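Local atomic coordinates of Exo-arabinanase (Penicillium chrysogenum, PDB entry 3A72), a protein that probably releases arabinose units from the ends of alpha-1,5-linked L-arabinan chains, as an exo-acting glycosyl hydrolase. Residues S132-G137 with V179-N184. Sequence-based numbering, arbitrary orientation.
Sequences SHIAAG and VHQVTN
Gln-181 reaches back to the preceding blade of a six-bladed beta-propeller, and its amide meets the backbone carbonyl of Ile-134 and the methyl group of Ala-135. This is a small, buried contact between blades, burying 96 Å² when both sides are summed. Strand 129-137 is the fourth, outer-edge strand of its blade, and strand 177-183 is the third of the following one. The two strands do not pair: the nearest CA atoms, of Ile-134 and Gln-181, are 7.7 Å apart. One long side chain spans the gap. CG of Gln-181 lies anti to the carbonyl carbon (chi1 -65°), and the chain runs extended beyond it (chi2 177°). Gln-181 NE2 gives a weak hydrogen bond to Ile-134 O at 3.3 Å, bent to 124° at the hydrogen. The same NE2 touches Ala-135 CB at 3.5 Å. Its stronger partner is the hydroxyl of Tyr-165, by a hydrogen bond, so this buried amide nitrogen has a partner in each blade. Ile-134 and Ala-135 both face Ile-116, which makes a classic beta bulge against strand 114-121. From the blade of Gln-181, Tyr-165 of strand 160-167 packs on Ala-135, and Trp-189, in the loop before strand 193-196, touches Ile-134.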
ATOM      1  N   SER A 132      15.831   8.066   7.508  1.00  6.74           N
ATOM      2  CA  SER A 132      16.769   7.722   6.459  1.00  7.54           C
ATOM      3  C   SER A 132      16.093   7.828   5.085  1.00  6.97           C
ATOM      4  O   SER A 132      14.872   7.803   4.961  1.00  7.18           O
ATOM      5  CB  SER A 132      17.323   6.340   6.674  1.00  9.19           C
ATOM      6  OG  SER A 132      16.285   5.435   6.583  1.00  9.19           O
ATOM      7  N   HIS A 133      16.963   7.886   4.073  1.00  7.47           N
ATOM      8  CA  HIS A 133      16.540   7.575   2.717  1.00  7.80           C
ATOM      9  C   HIS A 133      16.572   6.066   2.542  1.00  8.75           C
ATOM     10  O   HIS A 133      17.525   5.416   2.962  1.00 12.72           O
ATOM     11  CB  HIS A 133      17.521   8.129   1.704  1.00 10.74           C
ATOM     12  CG  HIS A 133      17.639   9.612   1.729  1.00 10.07           C
ATOM     13  ND1 HIS A 133      18.490  10.450   2.468  1.00 11.16           N
ATOM     14  CD2 HIS A 133      16.887  10.426   1.010  1.00 11.24           C
ATOM     15  CE1 HIS A 133      18.210  11.729   2.155  1.00  9.83           C
ATOM     16  NE2 HIS A 133      17.222  11.742   1.262  1.00 13.36           N
ATOM     17  N   ILE A 134      15.543   5.513   1.902  1.00  6.84           N
ATOM     18  CA  ILE A 134      15.543   4.074   1.541  1.00  6.91           C
ATOM     19  C   ILE A 134      16.124   3.898   0.151  1.00  5.90           C
ATOM     20  O   ILE A 134      17.071   3.136  -0.044  1.00  7.00           O
ATOM     21  CB  ILE A 134      14.096   3.511   1.656  1.00  6.54           C
ATOM     22  CG1 ILE A 134      13.470   3.825   3.016  1.00  7.69           C
ATOM     23  CG2 ILE A 134      14.135   2.027   1.355  1.00  7.40           C
ATOM     24  CD1 ILE A 134      12.142   3.180   3.317  1.00  7.82           C
ATOM     25  N   ALA A 135      15.552   4.605  -0.835  1.00  5.63           N
ATOM     26  CA  ALA A 135      15.905   4.382  -2.234  1.00  4.90           C
ATOM     27  C   ALA A 135      15.491   5.596  -3.029  1.00  4.52           C
ATOM     28  O   ALA A 135      14.392   6.095  -2.829  1.00  5.70           O
ATOM     29  CB  ALA A 135      15.166   3.152  -2.780  1.00  5.68           C
ATOM     30  N   ALA A 136      16.330   6.030  -3.968  1.00  4.54           N
ATOM     31  CA  ALA A 136      16.056   7.213  -4.776  1.00  4.73           C
ATOM     32  C   ALA A 136      16.239   6.873  -6.248  1.00  4.63           C
ATOM     33  O   ALA A 136      16.990   5.965  -6.608  1.00  5.98           O
ATOM     34  CB  ALA A 136      16.893   8.386  -4.373  1.00  5.49           C
ATOM     35  N   GLY A 137      15.522   7.590  -7.097  1.00  4.85           N
ATOM     36  CA  GLY A 137      15.566   7.389  -8.522  1.00  4.84           C
ATOM     37  C   GLY A 137      15.204   8.641  -9.285  1.00  4.38           C
ATOM     38  O   GLY A 137      15.223   9.783  -8.789  1.00  4.73           O
ATOM     39  N   VAL A 179      11.336  -4.839  -6.218  1.00  4.23           N
ATOM     40  CA  VAL A 179      12.549  -5.088  -5.436  1.00  4.31           C
ATOM     41  C   VAL A 179      12.277  -4.906  -3.970  1.00  4.48           C
ATOM     42  O   VAL A 179      11.209  -4.408  -3.546  1.00  4.58           O
ATOM     43  CB  VAL A 179      13.683  -4.133  -5.893  1.00  4.62           C
ATOM     44  CG1 VAL A 179      13.915  -4.214  -7.392  1.00  5.55           C
ATOM     45  CG2 VAL A 179      13.403  -2.726  -5.468  1.00  4.95           C
ATOM     46  N   HIS A 180      13.296  -5.185  -3.153  1.00  4.36           N
ATOM     47  CA  HIS A 180      13.253  -4.756  -1.771  1.00  4.81           C
ATOM     48  C   HIS A 180      14.666  -4.431  -1.278  1.00  4.97           C
ATOM     49  O   HIS A 180      15.669  -4.850  -1.864  1.00  5.44           O
ATOM     50  CB  HIS A 180      12.576  -5.777  -0.787  1.00  5.38           C
ATOM     51  CG  HIS A 180      13.367  -7.023  -0.633  1.00  5.26           C
ATOM     52  ND1 HIS A 180      14.385  -7.344   0.202  1.00  7.62           N
ATOM     53  CD2 HIS A 180      13.119  -8.132  -1.358  1.00  4.24           C
ATOM     54  CE1 HIS A 180      14.754  -8.639  -0.049  1.00  4.59           C
ATOM     55  NE2 HIS A 180      13.968  -9.118  -1.015  1.00  8.50           N
ATOM     56  N   GLN A 181      14.710  -3.719  -0.158  1.00  5.05           N
ATOM     57  CA  GLN A 181      15.902  -3.564   0.659  1.00  5.07           C
ATOM     58  C   GLN A 181      15.529  -3.867   2.097  1.00  5.54           C
ATOM     59  O   GLN A 181      14.368  -3.720   2.512  1.00  5.80           O
ATOM     60  CB  GLN A 181      16.522  -2.193   0.518  1.00  5.20           C
ATOM     61  CG  GLN A 181      17.054  -1.909  -0.880  1.00  5.78           C
ATOM     62  CD  GLN A 181      17.604  -0.533  -1.065  1.00  5.88           C
ATOM     63  OE1 GLN A 181      18.753  -0.197  -0.551  1.00  9.54           O
ATOM     64  NE2 GLN A 181      16.908   0.283  -1.729  1.00  3.96           N
ATOM     65  N   VAL A 182      16.545  -4.265   2.881  1.00  6.02           N
ATOM     66  CA  VAL A 182      16.359  -4.677   4.269  1.00  7.06           C
ATOM     67  C   VAL A 182      17.258  -3.859   5.165  1.00  7.44           C
ATOM     68  O   VAL A 182      18.369  -3.485   4.778  1.00  9.05           O
ATOM     69  CB  VAL A 182      16.684  -6.167   4.451  1.00  8.66           C
ATOM     70  CG1 VAL A 182      16.298  -6.644   5.814  1.00 12.07           C
ATOM     71  CG2 VAL A 182      15.991  -6.934   3.345  1.00 10.08           C
ATOM     72  N   THR A 183      16.816  -3.609   6.397  1.00  7.50           N
ATOM     73  CA  THR A 183      17.591  -2.949   7.396  1.00  8.26           C
ATOM     74  C   THR A 183      17.388  -3.607   8.756  1.00  8.46           C
ATOM     75  O   THR A 183      16.312  -4.078   9.061  1.00  9.10           O
ATOM     76  CB  THR A 183      17.223  -1.435   7.468  1.00  8.27           C
ATOM     77  OG1 THR A 183      18.080  -0.780   8.358  1.00  9.70           O
ATOM     78  CG2 THR A 183      15.800  -1.252   7.848  1.00  7.78           C
ATOM     79  N   ASN A 184      18.445  -3.588   9.584  1.00 10.52           N
ATOM     80  CA  ASN A 184      18.293  -3.993  10.991  1.00 11.03           C
ATOM     81  C   ASN A 184      18.361  -2.807  11.926  1.00 10.10           C
ATOM     82  O   ASN A 184      18.351  -2.980  13.165  1.00 11.53           O
ATOM     83  CB  ASN A 184      19.234  -5.092  11.376  1.00 14.73           C
ATOM     84  CG  ASN A 184      20.644  -4.754  11.293  1.00 17.24           C
ATOM     85  OD1 ASN A 184      20.974  -3.608  11.391  1.00 17.39           O
ATOM     86  ND2 ASN A 184      21.569  -5.677  11.027  1.00 31.39           N
TER